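Local atomic coordinates of aspartate-semialdehyde dehydrogenase 2 (Vibrio cholerae, PDB entry 2R00), a protein that catalyses the NADPH-dependent reductive dephosphorylation of L-aspartyl-4-phosphate to L-aspartate-semialdehyde, a shared step in lysine and methionine biosynthesis. Residues V91-T96 / T322-I327; H98-Y103 / N128-T133. All coordinates share one frame; numbering follows the deposited sequence.

How the contacts relate
Both contacts lie close to the centre of the folded chain, their centres about 11 Å apart, and they are joined through Asn128, whose backbone N probably donates a hydrogen bond to Asp94 O (2.8 Å). Contact 1 sets helix 316-335, the last of the chain, against strand 91-94 of the nucleotide-binding sheet. Contact 2 takes up the chain just after strand 91-94: residues 98-103 come soon after that strand, and 128-133 leave its parallel neighbour, strand 125-127, to enter helix 131-147. In chain order contact 2 thus falls wholly between the two halves of contact 1. Together they run from the buried sheet to the catalytic Cys131, where the nucleotide-binding domain adjoins the dimerization domain.

Contact 1 of 2, residues V91-T96 / T322-I327; sequences VVIDNT and TNAVQI
Ile93 meets Ala324 and Ile327 on one side of strand 91-94, and these three buried side chains make the whole apolar contact. The two branches of Ile93 divide the work. CG2, held anti to the backbone N by a chi1 of -66°, rests on the methyl of Ala324, with Ile93 CG2 4.0 Å from Ala324 CB. The longer branch turns to the next helical turn, where Ile93 CG1 lies 3.9 Å from Ile327 CG2 and CD1 packs against that same methyl. Ile327 has the same chi1, and the two isoleucines run past each other in opposite senses, so that Ile327 CD1 reaches back to 4.1 Å from Ile93 CG2. No hydrogen bond crosses between the segments; apolar packing joins them.

The helix presents Ala324 and Ile327, three residues apart, while its bond from Ile327 N to Asn323 O (3.0 Å) belongs to the regular helical pattern. Ile93 is further flanked by Ile68 and Leu70 of the neighbouring strand. At the strand end, Thr96 OG1 donates to Asp94 OD2 at 2.7 Å, on the syn side and 30° out of the carboxylate plane; Ser78 OG bonds the other oxygen, OD1. Asn323 ND2 bonds Val108 O, tying the helix to a loop. The Ile93 contact lays the C-terminal helix on the parallel part of the Rossmann-type sheet of the nucleotide-binding domain.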
loop_
_atom_site.group_PDB
_atom_site.type_symbol
_atom_site.label_atom_id
_atom_site.label_comp_id
_atom_site.label_asym_id
_atom_site.label_seq_id
_atom_site.Cartn_x
_atom_site.Cartn_y
_atom_site.Cartn_z
ATOM N N VAL A 91 30.724 -24.169 -2.626
ATOM C CA VAL A 91 30.106 -23.014 -1.987
ATOM C C VAL A 91 28.683 -22.860 -2.520
ATOM O O VAL A 91 28.471 -22.669 -3.725
ATOM C CB VAL A 91 30.937 -21.700 -2.141
ATOM C CG1 VAL A 91 30.299 -20.556 -1.326
ATOM C CG2 VAL A 91 32.364 -21.921 -1.692
ATOM N N VAL A 92 27.714 -22.974 -1.610
ATOM C CA VAL A 92 26.298 -22.984 -1.968
ATOM C C VAL A 92 25.721 -21.583 -1.790
ATOM O O VAL A 92 25.868 -20.973 -0.734
ATOM C CB VAL A 92 25.493 -23.998 -1.114
ATOM C CG1 VAL A 92 24.009 -24.000 -1.494
ATOM C CG2 VAL A 92 26.084 -25.405 -1.237
ATOM N N ILE A 93 25.098 -21.068 -2.841
ATOM C CA ILE A 93 24.330 -19.833 -2.751
ATOM C C ILE A 93 22.863 -20.256 -2.744
ATOM O O ILE A 93 22.375 -20.836 -3.710
ATOM C CB ILE A 93 24.682 -18.836 -3.899
ATOM C CG1 ILE A 93 26.142 -18.364 -3.746
ATOM C CG2 ILE A 93 23.706 -17.655 -3.892
ATOM C CD1 ILE A 93 26.853 -18.009 -5.056
ATOM N N ASP A 94 22.192 -20.011 -1.617
ATOM C CA ASP A 94 20.908 -20.645 -1.341
ATOM C C ASP A 94 19.736 -19.699 -1.474
ATOM O O ASP A 94 19.569 -18.793 -0.664
ATOM C CB ASP A 94 20.884 -21.267 0.058
ATOM C CG ASP A 94 19.708 -22.193 0.246
ATOM O OD1 ASP A 94 19.492 -23.034 -0.655
ATOM O OD2 ASP A 94 18.998 -22.081 1.271
ATOM N N ASN A 95 18.908 -19.942 -2.477
ATOM C CA ASN A 95 17.713 -19.133 -2.670
ATOM C C ASN A 95 16.494 -19.775 -2.026
ATOM O O ASN A 95 15.510 -20.088 -2.705
ATOM C CB ASN A 95 17.479 -18.837 -4.152
ATOM C CG ASN A 95 16.304 -17.903 -4.377
ATOM O OD1 ASN A 95 16.269 -16.796 -3.853
ATOM N ND2 ASN A 95 15.323 -18.366 -5.123
ATOM N N THR A 96 16.581 -20.002 -0.709
ATOM C CA THR A 96 15.427 -20.394 0.105
ATOM C C THR A 96 15.467 -19.618 1.413
ATOM O O THR A 96 16.436 -18.901 1.696
ATOM C CB THR A 96 15.380 -21.944 0.410
ATOM O OG1 THR A 96 16.275 -22.269 1.480
ATOM C CG2 THR A 96 15.766 -22.761 -0.814
ATOM N N THR A 322 19.171 -12.914 -10.241
ATOM C CA THR A 322 20.242 -11.949 -10.454
ATOM C C THR A 322 21.032 -11.659 -9.180
ATOM O O THR A 322 22.264 -11.564 -9.226
ATOM C CB THR A 322 19.679 -10.641 -11.041
ATOM O OG1 THR A 322 19.052 -10.933 -12.300
ATOM C CG2 THR A 322 20.776 -9.594 -11.241
ATOM N N ASN A 323 20.342 -11.515 -8.045
ATOM C CA ASN A 323 21.046 -11.278 -6.784
ATOM C C ASN A 323 22.032 -12.413 -6.490
ATOM O O ASN A 323 23.192 -12.169 -6.122
ATOM C CB ASN A 323 20.059 -11.107 -5.620
ATOM C CG ASN A 323 20.698 -10.451 -4.414
ATOM O OD1 ASN A 323 20.890 -9.232 -4.390
ATOM N ND2 ASN A 323 21.034 -11.253 -3.403
ATOM N N ALA A 324 21.551 -13.641 -6.679
ATOM C CA ALA A 324 22.321 -14.876 -6.510
ATOM C C ALA A 324 23.550 -14.929 -7.407
ATOM O O ALA A 324 24.633 -15.304 -6.956
ATOM C CB ALA A 324 21.425 -16.084 -6.790
ATOM N N VAL A 325 23.385 -14.566 -8.677
ATOM C CA VAL A 325 24.518 -14.533 -9.610
ATOM C C VAL A 325 25.530 -13.430 -9.237
ATOM O O VAL A 325 26.742 -13.664 -9.277
ATOM C CB VAL A 325 24.042 -14.440 -11.084
ATOM C CG1 VAL A 325 25.228 -14.441 -12.057
ATOM C CG2 VAL A 325 23.111 -15.603 -11.407
ATOM N N GLN A 326 25.037 -12.254 -8.830
ATOM C CA GLN A 326 25.915 -11.171 -8.356
ATOM C C GLN A 326 26.764 -11.580 -7.154
ATOM O O GLN A 326 27.925 -11.169 -7.032
ATOM C CB GLN A 326 25.100 -9.949 -7.961
ATOM C CG GLN A 326 24.539 -9.141 -9.120
ATOM C CD GLN A 326 23.655 -8.012 -8.634
ATOM O OE1 GLN A 326 22.542 -8.240 -8.168
ATOM N NE2 GLN A 326 24.150 -6.786 -8.736
ATOM N N ILE A 327 26.171 -12.369 -6.255
ATOM C CA ILE A 327 26.909 -12.962 -5.147
ATOM C C ILE A 327 28.047 -13.821 -5.690
ATOM O O ILE A 327 29.186 -13.668 -5.257
ATOM C CB ILE A 327 25.989 -13.816 -4.218
ATOM C CG1 ILE A 327 24.958 -12.922 -3.508
ATOM C CG2 ILE A 327 26.835 -14.586 -3.206
ATOM C CD1 ILE A 327 23.794 -13.674 -2.845
#

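Contact 2 of 2, residues H98-Y103 / N128-T133; sequences HFRYDY and NPNCST
Arg100 reaches across to the Asn128-Asn130 backbone, and one hydrogen bond ties the two segments: Arg100 NE donates to Asn128 O at 2.9 Å with an N-H...O angle of 153°. The N-H meets a lone pair of Asn128 O in the carbonyl plane, and the oxygen sits 18° out of the guanidinium plane. The side chain gets there by running extended from CG to NE. Within the second segment, Asn130, at the N-cap of helix 131-147, accepts from Ser132 N through OD1 (3.1 Å), a capping bond.

Packing against the guanidinium comes from backbone as well as side chain. Asn130 N lies over one face, near the centre and 3.5 Å from Arg100 CZ, with Pro129 C beside it toward the rim. The Asn130 amide stands steeply to the guanidinium, with Arg100 NH1 3.7 Å from Asn130 ND2. This is the turn into the active-site helix of the semialdehyde dehydrogenases: Cys131, the acyl-thioester nucleophile, follows the cap directly, and Arg100 and nearby Lys215 probably bind the phosphate.

Glu219 of helix 211-223 faces both segments. Its OE1 accepts from Asn130 N and is also bonded to Thr133 OG1, while Glu219 OE2 makes a long, weak ion pair with Arg100 NH1. Tyr101 turns a ring face to its neighbour, with Arg100 CB 3.7 Å above the ring plane, and its OH bonds Lys215 NZ.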
loop_
_atom_site.group_PDB
_atom_site.type_symbol
_atom_site.label_atom_id
_atom_site.label_comp_id
_atom_site.label_asym_id
_atom_site.label_seq_id
_atom_site.Cartn_x
_atom_site.Cartn_y
_atom_site.Cartn_z
ATOM N N HIS A 98 15.662 -21.214 4.193
ATOM C CA HIS A 98 16.222 -22.132 5.205
ATOM C C HIS A 98 17.417 -21.596 6.001
ATOM O O HIS A 98 17.396 -21.657 7.237
ATOM C CB HIS A 98 16.517 -23.551 4.676
ATOM C CG HIS A 98 16.961 -24.487 5.760
ATOM N ND1 HIS A 98 16.095 -24.982 6.715
ATOM C CD2 HIS A 98 18.184 -24.971 6.077
ATOM C CE1 HIS A 98 16.770 -25.721 7.579
ATOM N NE2 HIS A 98 18.040 -25.736 7.211
ATOM N N PHE A 99 18.436 -21.067 5.320
ATOM C CA PHE A 99 19.673 -20.621 6.009
ATOM C C PHE A 99 19.792 -19.124 6.264
ATOM O O PHE A 99 20.819 -18.658 6.765
ATOM C CB PHE A 99 20.921 -21.071 5.249
ATOM C CG PHE A 99 21.088 -22.549 5.177
ATOM C CD1 PHE A 99 21.553 -23.262 6.270
ATOM C CD2 PHE A 99 20.801 -23.231 3.999
ATOM C CE1 PHE A 99 21.705 -24.648 6.202
ATOM C CE2 PHE A 99 20.964 -24.610 3.915
ATOM C CZ PHE A 99 21.410 -25.323 5.017
ATOM N N ARG A 100 18.749 -18.366 5.936
ATOM C CA ARG A 100 18.825 -16.895 6.026
ATOM C C ARG A 100 19.068 -16.373 7.445
ATOM O O ARG A 100 19.628 -15.303 7.605
ATOM C CB ARG A 100 17.560 -16.233 5.465
ATOM C CG ARG A 100 17.295 -16.482 3.987
ATOM C CD ARG A 100 16.100 -15.684 3.497
ATOM N NE ARG A 100 15.831 -15.998 2.095
ATOM C CZ ARG A 100 14.621 -16.079 1.552
ATOM N NH1 ARG A 100 13.541 -15.864 2.289
ATOM N NH2 ARG A 100 14.497 -16.385 0.266
ATOM N N TYR A 101 18.629 -17.116 8.459
ATOM C CA TYR A 101 18.600 -16.611 9.857
ATOM C C TYR A 101 19.692 -17.250 10.713
ATOM O O TYR A 101 19.829 -16.926 11.891
ATOM C CB TYR A 101 17.176 -16.768 10.476
ATOM C CG TYR A 101 16.132 -16.361 9.462
ATOM C CD1 TYR A 101 15.488 -17.316 8.673
ATOM C CD2 TYR A 101 15.858 -15.009 9.224
ATOM C CE1 TYR A 101 14.574 -16.935 7.692
ATOM C CE2 TYR A 101 14.946 -14.623 8.239
ATOM C CZ TYR A 101 14.319 -15.590 7.476
ATOM O OH TYR A 101 13.427 -15.211 6.502
ATOM N N ASP A 102 20.472 -18.145 10.106
ATOM C CA ASP A 102 21.600 -18.786 10.780
ATOM C C ASP A 102 22.686 -17.761 11.095
ATOM O O ASP A 102 23.186 -17.079 10.201
ATOM C CB ASP A 102 22.168 -19.947 9.948
ATOM C CG ASP A 102 21.243 -21.160 9.928
ATOM O OD1 ASP A 102 20.247 -21.113 9.189
ATOM O OD2 ASP A 102 21.498 -22.148 10.658
ATOM N N TYR A 103 23.032 -17.667 12.378
ATOM C CA TYR A 103 23.981 -16.676 12.876
ATOM C C TYR A 103 25.300 -16.674 12.104
ATOM O O TYR A 103 25.857 -15.616 11.819
ATOM C CB TYR A 103 24.246 -16.928 14.360
ATOM C CG TYR A 103 25.246 -15.986 15.004
ATOM C CD1 TYR A 103 24.933 -14.654 15.219
ATOM C CD2 TYR A 103 26.498 -16.452 15.419
ATOM C CE1 TYR A 103 25.840 -13.792 15.822
ATOM C CE2 TYR A 103 27.415 -15.597 16.026
ATOM C CZ TYR A 103 27.073 -14.270 16.221
ATOM O OH TYR A 103 27.970 -13.412 16.820
ATOM N N ASN A 128 20.644 -16.251 -0.001
ATOM C CA ASN A 128 20.045 -15.244 -0.880
ATOM C C ASN A 128 18.794 -14.762 -0.161
ATOM O O ASN A 128 17.998 -15.595 0.267
ATOM C CB ASN A 128 19.657 -15.900 -2.223
ATOM C CG ASN A 128 19.536 -14.903 -3.393
ATOM O OD1 ASN A 128 18.551 -14.923 -4.152
ATOM N ND2 ASN A 128 20.550 -14.077 -3.572
ATOM N N PRO A 129 18.628 -13.431 0.019
ATOM C CA PRO A 129 17.433 -12.965 0.721
ATOM C C PRO A 129 16.146 -13.038 -0.106
ATOM O O PRO A 129 16.174 -13.334 -1.305
ATOM C CB PRO A 129 17.758 -11.493 1.072
ATOM C CG PRO A 129 19.212 -11.305 0.774
ATOM C CD PRO A 129 19.501 -12.305 -0.343
ATOM N N ASN A 130 15.036 -12.763 0.569
ATOM C CA ASN A 130 13.734 -12.647 -0.048
ATOM C C ASN A 130 13.745 -11.480 -1.036
ATOM O O ASN A 130 14.327 -10.434 -0.735
ATOM C CB ASN A 130 12.712 -12.408 1.068
ATOM C CG ASN A 130 11.295 -12.665 0.628
ATOM O OD1 ASN A 130 10.741 -11.919 -0.168
ATOM N ND2 ASN A 130 10.696 -13.734 1.148
ATOM N N CYS A 131 13.116 -11.644 -2.203
ATOM C CA CYS A 131 13.070 -10.559 -3.216
ATOM C C CYS A 131 12.506 -9.258 -2.647
ATOM O O CYS A 131 12.989 -8.185 -2.987
ATOM C CB CYS A 131 12.319 -10.964 -4.497
ATOM S SG CYS A 131 12.593 -9.834 -5.964
ATOM N N SER A 132 11.506 -9.365 -1.766
ATOM C CA SER A 132 10.987 -8.209 -1.035
ATOM C C SER A 132 12.084 -7.439 -0.295
ATOM O O SER A 132 12.129 -6.208 -0.345
ATOM C CB SER A 132 9.944 -8.652 -0.014
ATOM O OG SER A 132 8.660 -8.732 -0.594
ATOM N N THR A 133 12.945 -8.173 0.407
ATOM C CA THR A 133 14.039 -7.584 1.183
ATOM C C THR A 133 15.137 -7.048 0.263
ATOM O O THR A 133 15.680 -5.974 0.505
ATOM C CB THR A 133 14.660 -8.612 2.152
ATOM O OG1 THR A 133 13.621 -9.241 2.909
ATOM C CG2 THR A 133 15.647 -7.931 3.097
#